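Local structure of protein-glutamate methylesterase/protein-glutamine glutaminase (Thermotoga maritima, 3SFT) at residues 62-65 with 66-69; 112-115 with 116-120; 154-157 with 158-162. The protein catalyses the demethylation of specific methylglutamate residues of chemoreceptors and probably the deamidation of specific glutamines, this chain being its catalytic domain. One frame throughout, in Å; residues are numbered along the deposited sequence.

Contact 1. Residues 62-65 with 66-69; sequences TVKE and AEDG
Lys-64 reaches forward to Glu-67 where the edge strand 62-65 runs into a loop. The lysine NZ forms a salt bridge with Glu-67 OE2 at 3.1 Å. It uses the anti lone pair of that oxygen, and the two side chains cross at about a right angle. The same ammonium donates to the carbonyl O of Glu-65, with NZ and O 2.8 Å apart and a C=O...N angle of 162°. The lysine chain gets there by curling: it bends at chi3 (-67°) and again at chi4 (-63°), which turns NZ toward the carbonyl of the next residue. Glu-70 adds a second carboxylate to NZ, and it also accepts a bond from the backbone N of Glu-67.

The tightly packed part is at Ala-66. This residue is buried, its side chain touching Tyr-78 and Phe-97, and its backbone pairs with Ile-79 of strand 76-79. The loose side is that of Glu-67, an exposed residue. Glu-65 sends its carboxylate elsewhere, to the hydroxyl of Thr-48. A methionine in place of Lys-64 would probably leave Glu-67 and Glu-70 without their shared cation and the Glu-65 carbonyl without this donor. One ammonium thus joins two carboxylates and a carbonyl. This probably offsets the repulsion between the two glutamates and ties the loop to the end of the strand.

Contact 2. Residues 112-115 with 116-120; sequences VDFT and LDKAA
The Phe-114 ring carries the ammonium of Lys-118 on one face. This is a cation-pi contact one helical turn along, with NZ 3.8 Å from the ring centroid and 22° off the ring normal. NZ is offset toward the rim and comes closest to CZ, at 3.5 Å. The His-85 ring also meets Phe-114, the two planes nearly parallel. Phe-114 CG is anti to the backbone N (chi1 -172°), and Lys-118 bends at chi2 and chi4, which brings its amine back over the ring. The same NZ forms a salt bridge with Asp-117 OD2 at 3.3 Å, met on the anti side and 33° out of the carboxylate plane.

On the buried side of the helix, Val-112 CG2 packs on Leu-116 CD1 at 3.9 Å, and both residues rest on Val-11 of strand 9-14. Helical backbone bonds link the two segments, among them Leu-116 N to Val-112 O at 2.9 Å.

At the start of the helix, Val-112 N bonds OD2 and Asp-113 N bonds OD1 of Asp-138, a predicted active-site residue, while Asp-113 OD1 accepts from Gly-139 N and Gly-142 N. The chemistry is therefore divided: Lys-118 shares its charge between a ring and a carboxylate, while the bonds from the first turn probably help to position Asp-138.

Contact 3. Residues 154-157 with 158-162; sequences IAED and KETCV
An Asx turn at Asp-157 leads the chain out of strand 152-156. The carboxylate oxygen OD2 of Asp-157 accepts a hydrogen bond from the backbone N of Glu-159 at 2.8 Å, with a nearly straight N-H...O angle of 168°. The donor comes to the anti side of the oxygen, 18° out of the carboxylate plane. A weak bond from Thr-160 N to Asp-157 O, 3.3 Å long, follows.

Glu-156 bonds the turn through its carboxylate. Its CG is anti to the backbone N (chi1 -176°) and the chain stays extended, which carries OE2 to Thr-160. Thr-160 OG1 donates to the anti lone pair of Glu-156 OE2 at 2.7 Å, and also accepts from Ala-182 N. Ser-21 OG bonds OE2 as well, and Thr-133 N bonds OE1, so the buried carboxylate is held at both oxygens. Cys-161 SG lies against Glu-156 CG at 3.6 Å.

In the sheet, Ala-155 pairs with strand 178-180, and Glu-156 pairs with Ile-131 of strand 127-131. Ile-154 packs on helix 185-192, while Cys-161 touches Pro-167 of helix 166-172, the next helix along the chain.

The three contacts follow one another along the chain without overlap, all within the CheB methylesterase domain. Contacts 1 and 3 reach the same seven-stranded parallel sheet, on opposite sides of the chain's centre. Their centres are about 26 Å apart. Contact 1 starts on the outermost strand 62-65, and contact 3 on strand 152-156, next to the other outermost strand. Contact 2 belongs to helix 112-123, which packs on strands 9-14 and 37-41 in the middle of the sheet. Its centre lies about 16 Å from contact 1's and about 21 Å from contact 3's. It borders the predicted active site; Glu-156 of contact 3 is about 9 Å from Ser-15 there, between side chains; contact 1 is remote.

Contact 1. Residues 62-65 with 66-69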
loop_
_atom_site.group_PDB
_atom_site.type_symbol
_atom_site.label_atom_id
_atom_site.label_comp_id
_atom_site.label_asym_id
_atom_site.label_seq_id
_atom_site.Cartn_x
_atom_site.Cartn_y
_atom_site.Cartn_z
ATOM N N THR A 62 -0.471 9.768 -11.495
ATOM C CA THR A 62 -1.853 10.190 -11.310
ATOM C C THR A 62 -2.409 9.526 -10.056
ATOM O O THR A 62 -2.527 8.300 -9.991
ATOM C CB THR A 62 -2.725 9.823 -12.529
ATOM O OG1 THR A 62 -2.187 10.450 -13.700
ATOM C CG2 THR A 62 -4.163 10.297 -12.321
ATOM N N VAL A 63 -2.725 10.342 -9.054
ATOM C CA VAL A 63 -3.254 9.839 -7.793
ATOM C C VAL A 63 -4.755 10.052 -7.710
ATOM O O VAL A 63 -5.246 11.174 -7.843
ATOM C CB VAL A 63 -2.577 10.514 -6.580
ATOM C CG1 VAL A 63 -3.045 9.863 -5.289
ATOM C CG2 VAL A 63 -1.055 10.433 -6.705
ATOM N N LYS A 64 -5.479 8.969 -7.454
ATOM C CA LYS A 64 -6.927 9.030 -7.360
ATOM C C LYS A 64 -7.423 7.979 -6.392
ATOM O O LYS A 64 -6.667 7.117 -5.950
ATOM C CB LYS A 64 -7.561 8.783 -8.738
ATOM C CG LYS A 64 -7.315 7.374 -9.298
ATOM C CD LYS A 64 -7.855 7.209 -10.719
ATOM C CE LYS A 64 -9.366 7.280 -10.762
ATOM N NZ LYS A 64 -9.980 6.168 -9.991
ATOM N N GLU A 65 -8.710 8.051 -6.087
ATOM C CA GLU A 65 -9.352 7.108 -5.197
ATOM C C GLU A 65 -9.663 5.854 -6.024
ATOM O O GLU A 65 -10.027 5.959 -7.197
ATOM C CB GLU A 65 -10.640 7.735 -4.665
ATOM C CG GLU A 65 -11.112 7.193 -3.329
ATOM C CD GLU A 65 -12.055 8.146 -2.604
ATOM O OE1 GLU A 65 -11.864 8.351 -1.386
ATOM O OE2 GLU A 65 -12.983 8.689 -3.248
ATOM N N ALA A 66 -9.456 4.672 -5.443
ATOM C CA ALA A 66 -9.745 3.427 -6.150
ATOM C C ALA A 66 -11.253 3.293 -6.301
ATOM O O ALA A 66 -11.997 3.614 -5.377
ATOM C CB ALA A 66 -9.191 2.232 -5.386
ATOM N N GLU A 67 -11.697 2.833 -7.470
ATOM C CA GLU A 67 -13.124 2.654 -7.738
ATOM C C GLU A 67 -13.474 1.193 -7.987
ATOM O O GLU A 67 -12.668 0.428 -8.526
ATOM C CB GLU A 67 -13.561 3.493 -8.940
ATOM C CG GLU A 67 -13.397 4.985 -8.743
ATOM C CD GLU A 67 -13.868 5.780 -9.942
ATOM O OE1 GLU A 67 -15.099 5.843 -10.163
ATOM O OE2 GLU A 67 -13.009 6.340 -10.661
ATOM N N ASP A 68 -14.688 0.820 -7.595
ATOM C CA ASP A 68 -15.178 -0.539 -7.756
ATOM C C ASP A 68 -15.210 -0.942 -9.236
ATOM O O ASP A 68 -15.732 -0.209 -10.079
ATOM C CB ASP A 68 -16.567 -0.651 -7.127
ATOM C CG ASP A 68 -17.109 -2.063 -7.150
ATOM O OD1 ASP A 68 -16.456 -2.972 -6.601
ATOM O OD2 ASP A 68 -18.200 -2.261 -7.718
ATOM N N GLY A 69 -14.599 -2.085 -9.544
ATOM C CA GLY A 69 -14.555 -2.571 -10.912
ATOM C C GLY A 69 -13.498 -1.916 -11.790
ATOM O O GLY A 69 -13.344 -2.284 -12.953
#

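Contact 2. Residues 112-115 with 116-120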
loop_
_atom_site.group_PDB
_atom_site.type_symbol
_atom_site.label_atom_id
_atom_site.label_comp_id
_atom_site.label_asym_id
_atom_site.label_seq_id
_atom_site.Cartn_x
_atom_site.Cartn_y
_atom_site.Cartn_z
ATOM N N VAL A 112 -5.189 -2.757 5.488
ATOM C CA VAL A 112 -4.213 -3.127 4.467
ATOM C C VAL A 112 -4.017 -4.652 4.388
ATOM O O VAL A 112 -3.658 -5.169 3.335
ATOM C CB VAL A 112 -2.857 -2.374 4.631
ATOM C CG1 VAL A 112 -2.003 -3.006 5.715
ATOM C CG2 VAL A 112 -2.111 -2.338 3.294
ATOM N N ASP A 113 -4.305 -5.371 5.477
ATOM C CA ASP A 113 -4.185 -6.839 5.484
ATOM C C ASP A 113 -5.065 -7.476 4.402
ATOM O O ASP A 113 -4.650 -8.420 3.730
ATOM C CB ASP A 113 -4.569 -7.429 6.850
ATOM C CG ASP A 113 -3.440 -7.360 7.870
ATOM O OD1 ASP A 113 -2.277 -7.110 7.482
ATOM O OD2 ASP A 113 -3.721 -7.566 9.068
ATOM N N PHE A 114 -6.277 -6.952 4.237
ATOM C CA PHE A 114 -7.203 -7.469 3.229
ATOM C C PHE A 114 -6.659 -7.259 1.813
ATOM O O PHE A 114 -6.673 -8.184 0.992
ATOM C CB PHE A 114 -8.576 -6.802 3.366
ATOM C CG PHE A 114 -9.640 -7.408 2.483
ATOM C CD1 PHE A 114 -10.534 -8.345 2.996
ATOM C CD2 PHE A 114 -9.750 -7.043 1.143
ATOM C CE1 PHE A 114 -11.522 -8.908 2.186
ATOM C CE2 PHE A 114 -10.731 -7.599 0.328
ATOM C CZ PHE A 114 -11.619 -8.532 0.850
ATOM N N THR A 115 -6.195 -6.044 1.521
ATOM C CA THR A 115 -5.653 -5.731 0.198
ATOM C C THR A 115 -4.407 -6.565 -0.129
ATOM O O THR A 115 -4.253 -7.052 -1.256
ATOM C CB THR A 115 -5.332 -4.225 0.065
ATOM O OG1 THR A 115 -6.535 -3.468 0.250
ATOM C CG2 THR A 115 -4.762 -3.905 -1.314
ATOM N N LEU A 116 -3.525 -6.722 0.855
ATOM C CA LEU A 116 -2.303 -7.499 0.677
ATOM C C LEU A 116 -2.599 -8.975 0.470
ATOM O O LEU A 116 -1.922 -9.645 -0.304
ATOM C CB LEU A 116 -1.367 -7.299 1.867
ATOM C CG LEU A 116 -0.619 -5.962 1.878
ATOM C CD1 LEU A 116 -0.076 -5.650 3.259
ATOM C CD2 LEU A 116 0.503 -6.023 0.873
ATOM N N ASP A 117 -3.614 -9.480 1.166
ATOM C CA ASP A 117 -4.017 -10.875 1.033
ATOM C C ASP A 117 -4.387 -11.124 -0.428
ATOM O O ASP A 117 -3.907 -12.076 -1.050
ATOM C CB ASP A 117 -5.224 -11.164 1.938
ATOM C CG ASP A 117 -5.786 -12.569 1.748
ATOM O OD1 ASP A 117 -4.993 -13.526 1.603
ATOM O OD2 ASP A 117 -7.029 -12.719 1.753
ATOM N N LYS A 118 -5.224 -10.247 -0.975
ATOM C CA LYS A 118 -5.646 -10.366 -2.358
ATOM C C LYS A 118 -4.499 -10.145 -3.337
ATOM O O LYS A 118 -4.295 -10.964 -4.229
ATOM C CB LYS A 118 -6.807 -9.410 -2.654
ATOM C CG LYS A 118 -8.075 -9.734 -1.884
ATOM C CD LYS A 118 -8.450 -11.203 -2.063
ATOM C CE LYS A 118 -9.693 -11.566 -1.266
ATOM N NZ LYS A 118 -9.517 -11.302 0.184
ATOM N N ALA A 119 -3.723 -9.074 -3.144
ATOM C CA ALA A 119 -2.600 -8.767 -4.039
ATOM C C ALA A 119 -1.559 -9.879 -4.101
ATOM O O ALA A 119 -1.126 -10.267 -5.181
ATOM C CB ALA A 119 -1.936 -7.453 -3.648
ATOM N N ALA A 120 -1.173 -10.394 -2.938
ATOM C CA ALA A 120 -0.180 -11.456 -2.847
ATOM C C ALA A 120 -0.593 -12.718 -3.596
ATOM O O ALA A 120 0.215 -13.333 -4.289
ATOM C CB ALA A 120 0.098 -11.783 -1.394
#

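Contact 3. Residues 154-157 with 158-162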
loop_
_atom_site.group_PDB
_atom_site.type_symbol
_atom_site.label_atom_id
_atom_site.label_comp_id
_atom_site.label_asym_id
_atom_site.label_seq_id
_atom_site.Cartn_x
_atom_site.Cartn_y
_atom_site.Cartn_z
ATOM N N ILE A 154 8.890 -4.022 2.690
ATOM C CA ILE A 154 9.632 -2.861 3.150
ATOM C C ILE A 154 8.907 -2.242 4.342
ATOM O O ILE A 154 7.704 -1.989 4.288
ATOM C CB ILE A 154 9.758 -1.792 2.042
ATOM C CG1 ILE A 154 10.552 -2.342 0.858
ATOM C CG2 ILE A 154 10.442 -0.554 2.587
ATOM C CD1 ILE A 154 10.505 -1.449 -0.380
ATOM N N ALA A 155 9.635 -2.041 5.434
ATOM C CA ALA A 155 9.070 -1.429 6.632
ATOM C C ALA A 155 9.724 -0.070 6.821
ATOM O O ALA A 155 10.924 0.080 6.589
ATOM C CB ALA A 155 9.322 -2.300 7.844
ATOM N N GLU A 156 8.930 0.922 7.210
ATOM C CA GLU A 156 9.455 2.261 7.424
ATOM C C GLU A 156 10.279 2.329 8.709
ATOM O O GLU A 156 9.858 1.843 9.763
ATOM C CB GLU A 156 8.330 3.301 7.455
ATOM C CG GLU A 156 8.843 4.752 7.574
ATOM C CD GLU A 156 7.737 5.804 7.533
ATOM O OE1 GLU A 156 6.549 5.442 7.473
ATOM O OE2 GLU A 156 8.057 7.011 7.565
ATOM N N ASP A 157 11.477 2.893 8.591
ATOM C CA ASP A 157 12.392 3.058 9.711
ATOM C C ASP A 157 11.810 4.057 10.715
ATOM O O ASP A 157 11.128 5.014 10.333
ATOM C CB ASP A 157 13.750 3.557 9.189
ATOM C CG ASP A 157 14.814 3.621 10.269
ATOM O OD1 ASP A 157 15.649 2.696 10.342
ATOM O OD2 ASP A 157 14.822 4.596 11.042
ATOM N N LYS A 158 12.099 3.834 11.992
ATOM C CA LYS A 158 11.620 4.688 13.082
ATOM C C LYS A 158 11.937 6.173 12.885
ATOM O O LYS A 158 11.203 7.042 13.356
ATOM C CB LYS A 158 12.215 4.213 14.415
ATOM C CG LYS A 158 11.622 4.899 15.639
ATOM C CD LYS A 158 12.283 4.434 16.929
ATOM C CE LYS A 158 11.643 5.091 18.146
ATOM N NZ LYS A 158 10.232 4.655 18.349
ATOM N N GLU A 159 13.030 6.459 12.185
ATOM C CA GLU A 159 13.455 7.835 11.930
ATOM C C GLU A 159 12.355 8.751 11.393
ATOM O O GLU A 159 12.116 9.835 11.933
ATOM C CB GLU A 159 14.633 7.845 10.952
ATOM C CG GLU A 159 15.145 9.239 10.594
ATOM C CD GLU A 159 16.191 9.225 9.489
ATOM O OE1 GLU A 159 16.933 8.228 9.357
ATOM O OE2 GLU A 159 16.270 10.226 8.749
ATOM N N THR A 160 11.679 8.306 10.339
ATOM C CA THR A 160 10.638 9.108 9.712
ATOM C C THR A 160 9.200 8.842 10.164
ATOM O O THR A 160 8.275 9.492 9.685
ATOM C CB THR A 160 10.736 9.011 8.177
ATOM O OG1 THR A 160 10.721 7.635 7.779
ATOM C CG2 THR A 160 12.034 9.651 7.691
ATOM N N CYS A 161 9.017 7.910 11.097
ATOM C CA CYS A 161 7.683 7.583 11.595
ATOM C C CYS A 161 7.192 8.522 12.682
ATOM O O CYS A 161 7.969 9.000 13.510
ATOM C CB CYS A 161 7.647 6.167 12.188
ATOM S SG CYS A 161 7.822 4.793 11.044
ATOM N N VAL A 162 5.888 8.768 12.687
ATOM C CA VAL A 162 5.281 9.566 13.736
ATOM C C VAL A 162 5.030 8.536 14.847
ATOM O O VAL A 162 5.331 8.780 16.016
ATOM C CB VAL A 162 3.971 10.230 13.273
ATOM C CG1 VAL A 162 3.301 10.935 14.442
ATOM C CG2 VAL A 162 4.276 11.244 12.174
#